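5,10-methylenetetrahydromethanopterin reductase (Methanopyrus kandleri, PDB 1EZW) catalyses the reversible reduction of methylene-tetrahydromethanopterin to methyl-tetrahydromethanopterin with reduced coenzyme F420, a step of methanogenesis from carbon dioxide. Local coordinates at residues A[57-68]-A[90-98]; A[127-135]-A[181-189]. All coordinates share one frame; numbering follows the deposited sequence. Where two conformers were deposited one is given.

Contact 1. Residues A[57-68]-A[90-98]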
loop_
_atom_site.group_PDB
_atom_site.type_symbol
_atom_site.label_atom_id
_atom_site.label_comp_id
_atom_site.label_asym_id
_atom_site.label_seq_id
_atom_site.Cartn_x
_atom_site.Cartn_y
_atom_site.Cartn_z
ATOM N N SER A 57 7.918 7.802 -1.455
ATOM C CA SER A 57 7.313 9.033 -1.975
ATOM C C SER A 57 8.158 9.974 -2.796
ATOM O O SER A 57 7.631 10.918 -3.392
ATOM C CB SER A 57 6.702 9.836 -0.824
ATOM O OG SER A 57 5.518 9.126 -0.412
ATOM N N LYS A 58 9.467 9.789 -2.779
ATOM C CA LYS A 58 10.368 10.736 -3.464
ATOM C C LYS A 58 11.351 10.105 -4.427
ATOM O O LYS A 58 11.709 10.690 -5.473
ATOM C CB LYS A 58 11.218 11.479 -2.398
ATOM C CG LYS A 58 10.473 12.153 -1.247
ATOM C CD LYS A 58 11.540 12.721 -0.225
ATOM C CE LYS A 58 10.914 13.474 0.964
ATOM N NZ LYS A 58 11.872 13.971 2.017
ATOM N N ILE A 59 11.834 8.916 -4.082
ATOM C CA ILE A 59 12.858 8.314 -4.922
ATOM C C ILE A 59 12.311 7.938 -6.308
ATOM O O ILE A 59 11.158 7.511 -6.431
ATOM C CB ILE A 59 13.474 7.090 -4.193
ATOM C CG1 ILE A 59 14.784 6.679 -4.847
ATOM C CG2 ILE A 59 12.478 5.935 -4.170
ATOM C CD1 ILE A 59 15.559 5.659 -3.941
ATOM N N LYS A 60 13.132 8.133 -7.343
ATOM C CA LYS A 60 12.708 7.730 -8.696
ATOM C C LYS A 60 12.873 6.223 -8.780
ATOM O O LYS A 60 13.781 5.630 -8.176
ATOM C CB LYS A 60 13.499 8.499 -9.744
ATOM C CG LYS A 60 13.139 9.992 -9.649
ATOM C CD LYS A 60 13.936 10.893 -10.625
ATOM C CE LYS A 60 15.085 11.585 -9.945
ATOM N NZ LYS A 60 15.542 12.736 -10.822
ATOM N N LEU A 61 11.937 5.605 -9.518
ATOM C CA LEU A 61 11.761 4.135 -9.632
ATOM C C LEU A 61 11.685 3.602 -11.053
ATOM O O LEU A 61 10.927 4.142 -11.844
ATOM C CB LEU A 61 10.384 3.723 -8.991
ATOM C CG LEU A 61 9.959 3.133 -7.639
ATOM C CD1 LEU A 61 11.082 3.152 -6.632
ATOM C CD2 LEU A 61 8.729 3.910 -7.116
ATOM N N GLY A 62 12.441 2.568 -11.392
ATOM C CA GLY A 62 12.201 1.994 -12.713
ATOM C C GLY A 62 13.020 0.778 -12.952
ATOM O O GLY A 62 13.930 0.405 -12.163
ATOM N N PRO A 63 12.741 0.116 -14.085
ATOM C CA PRO A 63 13.482 -1.077 -14.431
ATOM C C PRO A 63 14.921 -0.710 -14.792
ATOM O O PRO A 63 15.133 0.238 -15.538
ATOM C CB PRO A 63 12.681 -1.643 -15.613
ATOM C CG PRO A 63 12.107 -0.427 -16.263
ATOM C CD PRO A 63 11.692 0.431 -15.080
ATOM N N GLY A 64 15.882 -1.469 -14.262
ATOM C CA GLY A 64 17.295 -1.224 -14.550
ATOM C C GLY A 64 17.985 -2.568 -14.656
ATOM O O GLY A 64 18.600 -3.031 -13.684
ATOM N N ILE A 65 17.962 -3.196 -15.830
ATOM C CA ILE A 65 17.375 -2.637 -17.045
ATOM C C ILE A 65 16.477 -3.637 -17.738
ATOM O O ILE A 65 16.624 -4.833 -17.553
ATOM C CB ILE A 65 18.459 -2.291 -18.060
ATOM C CG1 ILE A 65 19.373 -3.491 -18.220
ATOM C CG2 ILE A 65 19.263 -1.085 -17.596
ATOM C CD1 ILE A 65 20.472 -3.289 -19.326
ATOM N N THR A 66 15.536 -3.134 -18.527
ATOM C CA THR A 66 14.680 -4.070 -19.220
ATOM C C THR A 66 15.185 -4.173 -20.647
ATOM O O THR A 66 16.307 -3.775 -20.901
ATOM C CB THR A 66 13.193 -3.689 -19.087
ATOM O OG1 THR A 66 12.414 -4.718 -19.731
ATOM C CG2 THR A 66 12.880 -2.312 -19.681
ATOM N N ASN A 67 14.410 -4.734 -21.561
ATOM C CA ASN A 67 14.935 -4.922 -22.932
ATOM C C ASN A 67 13.816 -4.888 -23.953
ATOM O O ASN A 67 12.637 -4.939 -23.612
ATOM C CB ASN A 67 15.687 -6.281 -23.013
ATOM C CG ASN A 67 14.787 -7.464 -22.672
ATOM O OD1 ASN A 67 14.750 -7.943 -21.516
ATOM N ND2 ASN A 67 14.026 -7.920 -23.650
ATOM N N PRO A 68 14.159 -4.806 -25.236
ATOM C CA PRO A 68 13.130 -4.761 -26.308
ATOM C C PRO A 68 12.464 -6.064 -26.690
ATOM O O PRO A 68 11.480 -6.043 -27.436
ATOM C CB PRO A 68 13.934 -4.289 -27.542
ATOM C CG PRO A 68 15.228 -3.708 -26.950
ATOM C CD PRO A 68 15.519 -4.613 -25.789
ATOM N N ARG A 90 7.207 9.482 -10.711
ATOM C CA ARG A 90 8.573 9.134 -10.342
ATOM C C ARG A 90 9.238 8.048 -11.187
ATOM O O ARG A 90 10.308 7.572 -10.838
ATOM C CB ARG A 90 8.638 8.699 -8.858
ATOM C CG ARG A 90 8.415 9.866 -7.924
ATOM C CD ARG A 90 8.512 9.395 -6.490
ATOM N NE ARG A 90 7.379 8.557 -6.080
ATOM C CZ ARG A 90 7.517 7.450 -5.345
ATOM N NH1 ARG A 90 6.433 6.751 -4.990
ATOM N NH2 ARG A 90 8.723 6.995 -5.033
ATOM N N ALA A 91 8.598 7.638 -12.276
ATOM C CA ALA A 91 9.183 6.592 -13.077
ATOM C C ALA A 91 10.424 7.011 -13.854
ATOM O O ALA A 91 10.558 8.173 -14.240
ATOM C CB ALA A 91 8.141 6.044 -14.072
ATOM N N ILE A 92 11.272 6.029 -14.079
ATOM C CA ILE A 92 12.470 6.183 -14.927
ATOM C C ILE A 92 12.537 4.919 -15.774
ATOM O O ILE A 92 12.020 3.849 -15.398
ATOM C CB ILE A 92 13.770 6.354 -14.101
ATOM C CG1 ILE A 92 13.996 5.135 -13.200
ATOM C CG2 ILE A 92 13.705 7.666 -13.328
ATOM C CD1 ILE A 92 15.141 5.277 -12.145
ATOM N N ILE A 93 13.186 4.996 -16.941
ATOM C CA ILE A 93 13.305 3.808 -17.781
ATOM C C ILE A 93 14.790 3.438 -17.927
ATOM O O ILE A 93 15.589 4.333 -18.216
ATOM C CB ILE A 93 12.810 4.116 -19.218
ATOM C CG1 ILE A 93 11.330 4.483 -19.203
ATOM C CG2 ILE A 93 13.095 2.899 -20.133
ATOM C CD1 ILE A 93 10.870 5.193 -20.503
ATOM N N GLY A 94 15.128 2.160 -17.712
ATOM C CA GLY A 94 16.476 1.636 -17.938
ATOM C C GLY A 94 16.295 0.632 -19.081
ATOM O O GLY A 94 15.597 -0.346 -18.915
ATOM N N MET A 95 16.913 0.846 -20.249
ATOM C CA MET A 95 16.693 -0.067 -21.370
ATOM C C MET A 95 18.034 -0.574 -21.898
ATOM O O MET A 95 18.940 0.207 -22.111
ATOM C CB MET A 95 15.971 0.717 -22.483
ATOM C CG MET A 95 15.688 -0.092 -23.738
ATOM S SD MET A 95 14.516 -1.445 -23.478
ATOM C CE MET A 95 13.060 -0.526 -23.053
ATOM N N GLY A 96 18.151 -1.870 -22.076
ATOM C CA GLY A 96 19.372 -2.461 -22.606
ATOM C C GLY A 96 19.030 -3.497 -23.650
ATOM O O GLY A 96 17.875 -3.687 -24.000
ATOM N N PRO A 97 20.021 -4.218 -24.155
ATOM C CA PRO A 97 19.836 -5.243 -25.186
ATOM C C PRO A 97 19.560 -6.653 -24.733
ATOM O O PRO A 97 19.598 -7.578 -25.547
ATOM C CB PRO A 97 21.159 -5.164 -25.936
ATOM C CG PRO A 97 22.135 -5.100 -24.773
ATOM C CD PRO A 97 21.452 -4.047 -23.821
ATOM N N GLY A 98 19.259 -6.844 -23.452
ATOM C CA GLY A 98 19.088 -8.196 -22.951
ATOM C C GLY A 98 20.444 -8.593 -22.359
ATOM O O GLY A 98 21.359 -7.774 -22.323
HETATM O O HOH W 1 18.833 -5.407 -21.039
#
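Residues 57-68 and 90-98 run parallel and pair through two short ladders, one centred on Leu61 and Ala91, the other on Thr66 and Met95. They carry strands 60-63 and 93-95, neighbours in the (beta/alpha)8 barrel, joined by a beta-alpha-beta crossover through helix 73-86. In the first ladder Leu61 N donates to Arg90 O (2.9 Å) and Ile92 N to Leu61 O. In the second, Thr66 N donates to Gly94 O and Gly96 N to Thr66 O. The register slips by one residue between the ladders, in a stretch that includes the cis peptide before Ile65. A CB on Gly94 would run into Pro63 O.

The Arg90 chain bends about its CG-CD bond (chi3 -71°) and lays one guanidinium face on the Ser57 backbone. Its NH2 reaches Ile59 O on a lone pair at 2.9 Å, tilted somewhat from the guanidinium plane, and also bonds Thr56 OG1; NE bonds Ser87 O. An alanine here would probably leave Ile59 O without this donor and take the flat cover off the Ser57 backbone. Ser57 itself belongs to the magnesium site with Thr56. At the far end Met95 folds back, bringing SD to 3.5 Å from Asn67 CA. Water 1 bridges Thr66 O and Gly98 N, at 2.8 Å from the latter nitrogen.

Contact 2. Residues A[127-135]-A[181-189]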
loop_
_atom_site.group_PDB
_atom_site.type_symbol
_atom_site.label_atom_id
_atom_site.label_comp_id
_atom_site.label_asym_id
_atom_site.label_seq_id
_atom_site.Cartn_x
_atom_site.Cartn_y
_atom_site.Cartn_z
ATOM N N PRO A 127 20.854 -4.656 -32.176
ATOM C CA PRO A 127 20.296 -4.308 -30.860
ATOM C C PRO A 127 20.211 -2.799 -30.650
ATOM O O PRO A 127 19.242 -2.304 -30.058
ATOM C CB PRO A 127 21.276 -4.997 -29.908
ATOM C CG PRO A 127 21.589 -6.247 -30.672
ATOM C CD PRO A 127 21.970 -5.597 -32.005
ATOM N N ALA A 128 21.193 -2.028 -31.132
ATOM C CA ALA A 128 21.098 -0.593 -30.940
ATOM C C ALA A 128 19.904 -0.022 -31.726
ATOM O O ALA A 128 19.251 0.938 -31.280
ATOM C CB ALA A 128 22.406 0.105 -31.347
ATOM N N THR A 129 19.634 -0.598 -32.896
ATOM C CA THR A 129 18.493 -0.161 -33.693
ATOM C C THR A 129 17.207 -0.574 -32.964
ATOM O O THR A 129 16.297 0.238 -32.867
ATOM C CB THR A 129 18.542 -0.738 -35.099
ATOM O OG1 THR A 129 19.627 -0.087 -35.785
ATOM C CG2 THR A 129 17.238 -0.494 -35.838
ATOM N N ALA A 130 17.150 -1.800 -32.448
ATOM C CA ALA A 130 15.958 -2.232 -31.700
ATOM C C ALA A 130 15.693 -1.265 -30.527
ATOM O O ALA A 130 14.542 -0.882 -30.290
ATOM C CB ALA A 130 16.117 -3.677 -31.186
ATOM N N ILE A 131 16.741 -0.850 -29.820
ATOM C CA ILE A 131 16.575 0.078 -28.701
ATOM C C ILE A 131 16.074 1.438 -29.191
ATOM O O ILE A 131 15.225 2.059 -28.569
ATOM C CB ILE A 131 17.890 0.200 -27.889
ATOM C CG1 ILE A 131 18.148 -1.130 -27.152
ATOM C CG2 ILE A 131 17.765 1.406 -26.863
ATOM C CD1 ILE A 131 19.484 -1.211 -26.409
ATOM N N ARG A 132 16.602 1.940 -30.317
ATOM C CA ARG A 132 16.094 3.202 -30.834
ATOM C C ARG A 132 14.587 3.091 -31.128
ATOM O O ARG A 132 13.838 4.032 -30.888
ATOM C CB ARG A 132 16.803 3.551 -32.165
ATOM C CG ARG A 132 18.237 3.955 -32.026
ATOM C CD ARG A 132 18.818 4.109 -33.456
ATOM N NE ARG A 132 20.212 4.531 -33.434
ATOM C CZ ARG A 132 20.619 5.790 -33.312
ATOM N NH1 ARG A 132 21.928 6.052 -33.305
ATOM N NH2 ARG A 132 19.747 6.784 -33.207
ATOM N N GLU A 133 14.174 1.967 -31.698
ATOM C CA GLU A 133 12.771 1.785 -32.074
ATOM C C GLU A 133 11.892 1.666 -30.843
ATOM O O GLU A 133 10.824 2.272 -30.798
ATOM C CB GLU A 133 12.586 0.561 -32.973
ATOM C CG GLU A 133 13.330 0.779 -34.334
ATOM C CD GLU A 133 13.031 -0.269 -35.360
ATOM O OE1 GLU A 133 13.668 -0.207 -36.449
ATOM O OE2 GLU A 133 12.179 -1.155 -35.140
ATOM N N VAL A 134 12.342 0.901 -29.865
ATOM C CA VAL A 134 11.531 0.781 -28.644
ATOM C C VAL A 134 11.399 2.162 -28.026
ATOM O O VAL A 134 10.334 2.520 -27.509
ATOM C CB VAL A 134 12.139 -0.169 -27.591
ATOM C CG1 VAL A 134 11.238 -0.176 -26.333
ATOM C CG2 VAL A 134 12.224 -1.545 -28.124
ATOM N N LYS A 135 12.474 2.958 -28.034
ATOM C CA LYS A 135 12.360 4.291 -27.481
ATOM C C LYS A 135 11.275 5.107 -28.211
ATOM O O LYS A 135 10.446 5.776 -27.569
ATOM C CB LYS A 135 13.708 5.034 -27.549
ATOM C CG LYS A 135 13.610 6.344 -26.806
ATOM C CD LYS A 135 14.701 7.346 -27.163
ATOM C CE LYS A 135 14.454 8.658 -26.408
ATOM N NZ LYS A 135 15.121 9.865 -26.992
ATOM N N ILE A 181 29.353 0.999 -29.774
ATOM C CA ILE A 181 28.123 1.294 -30.499
ATOM C C ILE A 181 27.008 1.706 -29.529
ATOM O O ILE A 181 26.305 2.695 -29.756
ATOM C CB ILE A 181 27.641 0.080 -31.323
ATOM C CG1 ILE A 181 28.731 -0.348 -32.303
ATOM C CG2 ILE A 181 26.361 0.453 -32.094
ATOM C CD1 ILE A 181 28.431 -1.686 -32.956
ATOM N N MET A 182 26.835 0.948 -28.453
ATOM C CA MET A 182 25.792 1.310 -27.497
ATOM C C MET A 182 26.097 2.614 -26.782
ATOM O O MET A 182 25.200 3.414 -26.513
ATOM C CB MET A 182 25.605 0.180 -26.482
ATOM C CG MET A 182 24.940 -1.022 -27.082
ATOM S SD MET A 182 23.237 -0.641 -27.620
ATOM C CE MET A 182 22.813 -2.146 -28.222
ATOM N N LEU A 183 27.364 2.851 -26.457
ATOM C CA LEU A 183 27.729 4.094 -25.784
ATOM C C LEU A 183 27.456 5.288 -26.667
ATOM O O LEU A 183 26.951 6.300 -26.214
ATOM C CB LEU A 183 29.214 4.088 -25.380
ATOM C CG LEU A 183 29.615 3.169 -24.209
ATOM C CD1 LEU A 183 31.150 3.042 -24.178
ATOM C CD2 LEU A 183 29.109 3.774 -22.869
ATOM N N LYS A 184 27.809 5.178 -27.947
ATOM C CA LYS A 184 27.564 6.294 -28.847
ATOM C C LYS A 184 26.042 6.534 -29.042
ATOM O O LYS A 184 25.557 7.667 -29.032
ATOM C CB LYS A 184 28.252 5.987 -30.184
ATOM C CG LYS A 184 28.373 7.174 -31.068
ATOM C CD LYS A 184 29.186 6.793 -32.327
ATOM C CE LYS A 184 29.381 8.014 -33.214
ATOM N NZ LYS A 184 28.057 8.620 -33.489
ATOM N N THR A 185 25.296 5.447 -29.189
ATOM C CA THR A 185 23.842 5.559 -29.356
ATOM C C THR A 185 23.204 6.226 -28.126
ATOM O O THR A 185 22.303 7.050 -28.239
ATOM C CB THR A 185 23.226 4.152 -29.554
ATOM O OG1 THR A 185 23.827 3.553 -30.718
ATOM C CG2 THR A 185 21.678 4.235 -29.747
ATOM N N ALA A 186 23.678 5.850 -26.945
ATOM C CA ALA A 186 23.137 6.416 -25.717
ATOM C C ALA A 186 23.437 7.923 -25.658
ATOM O O ALA A 186 22.602 8.713 -25.270
ATOM C CB ALA A 186 23.733 5.664 -24.497
ATOM N N GLY A 187 24.634 8.340 -26.095
ATOM C CA GLY A 187 24.914 9.771 -26.059
ATOM C C GLY A 187 24.019 10.513 -27.030
ATOM O O GLY A 187 23.662 11.681 -26.844
ATOM N N GLU A 188 23.585 9.828 -28.065
ATOM C CA GLU A 188 22.739 10.477 -29.039
ATOM C C GLU A 188 21.268 10.545 -28.643
ATOM O O GLU A 188 20.617 11.568 -28.846
ATOM C CB GLU A 188 22.841 9.763 -30.400
ATOM C CG GLU A 188 21.864 10.319 -31.425
ATOM C CD GLU A 188 21.842 9.527 -32.734
ATOM O OE1 GLU A 188 20.771 9.574 -33.399
ATOM O OE2 GLU A 188 22.861 8.881 -33.096
ATOM N N ILE A 189 20.757 9.478 -28.025
ATOM C CA ILE A 189 19.329 9.441 -27.764
ATOM C C ILE A 189 18.875 9.316 -26.309
ATOM O O ILE A 189 17.677 9.403 -26.043
ATOM C CB ILE A 189 18.652 8.243 -28.511
ATOM C CG1 ILE A 189 18.995 6.924 -27.800
ATOM C CG2 ILE A 189 19.160 8.163 -30.004
ATOM C CD1 ILE A 189 18.320 5.665 -28.342
HETATM O O HOH W 2 22.837 3.220 -33.221
#
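This is a helix-helix contact on the outer layer of the barrel, between the first turns of helix 127-142 and most of helix 180-189. The two segments run nearly parallel, their axes 10.2 Å apart and crossing at -22°. One end of the contact is apolar and the other is charged.

At the apolar end Met182 bends at chi2 (-64°), which turns its methyl back onto the start of the other helix. CE lies 3.3 Å from Ala128 N and also touches Pro127 CB and Ile131 CD1. Ala128 CB faces the Met182 sulfur and methyl, Ile181 CG2 and Thr185 OG1.

At the charged end Arg132 stretches across to Glu188 and grips it end-on. NH1 bonds OE2 and NH2 bonds OE1, each at 3.0 Å. Both oxygens lie close to the guanidinium plane, but the nitrogens come from above the carboxylate, and the two planes are 56° apart. Thr185 CG2 covers one face of the guanidinium, and Ile189 CG2 sits 3.5 Å from NH2. Water 2 accepts from Arg132 NE and donates to Thr185 OG1. That hydroxyl in turn donates to Ile181 O (2.8 Å), one turn back in its own helix. Beyond the salt bridge the extended Lys135 chain carries NZ to Ile189 O, at 2.8 Å and in the carbonyl plane.

Beneath the pair lies strand 173-176, where Met175 touches Ile131, Thr185 and Ile189, and Phe173 touches Lys135. Helix 127-142 also packs on Met95 of strand 93-95, while Leu183 faces helix 200-216.

Overall arrangement
Contact 1 is buried and lies in the barrel wall; contact 2 lies near the surface, in the helical layer around it. Their centres are about 15 Å apart, and they follow one another along the chain. Contact 1 rests mainly on backbone hydrogen bonds, with one buried arginine added. In contact 2 every link involves a side chain: methyl packing, a salt bridge and a lysine on a backbone carbonyl. The two share no segment but touch directly: Val134 packs on Pro68 and Met95, and Ile131 on Gly96 and Pro97. Helix 127-142 thus rests on the end of contact 1 far from Ser57. At the other end, contact 1 reaches a second subunit, whereas no other chain of the assembly touches contact 2.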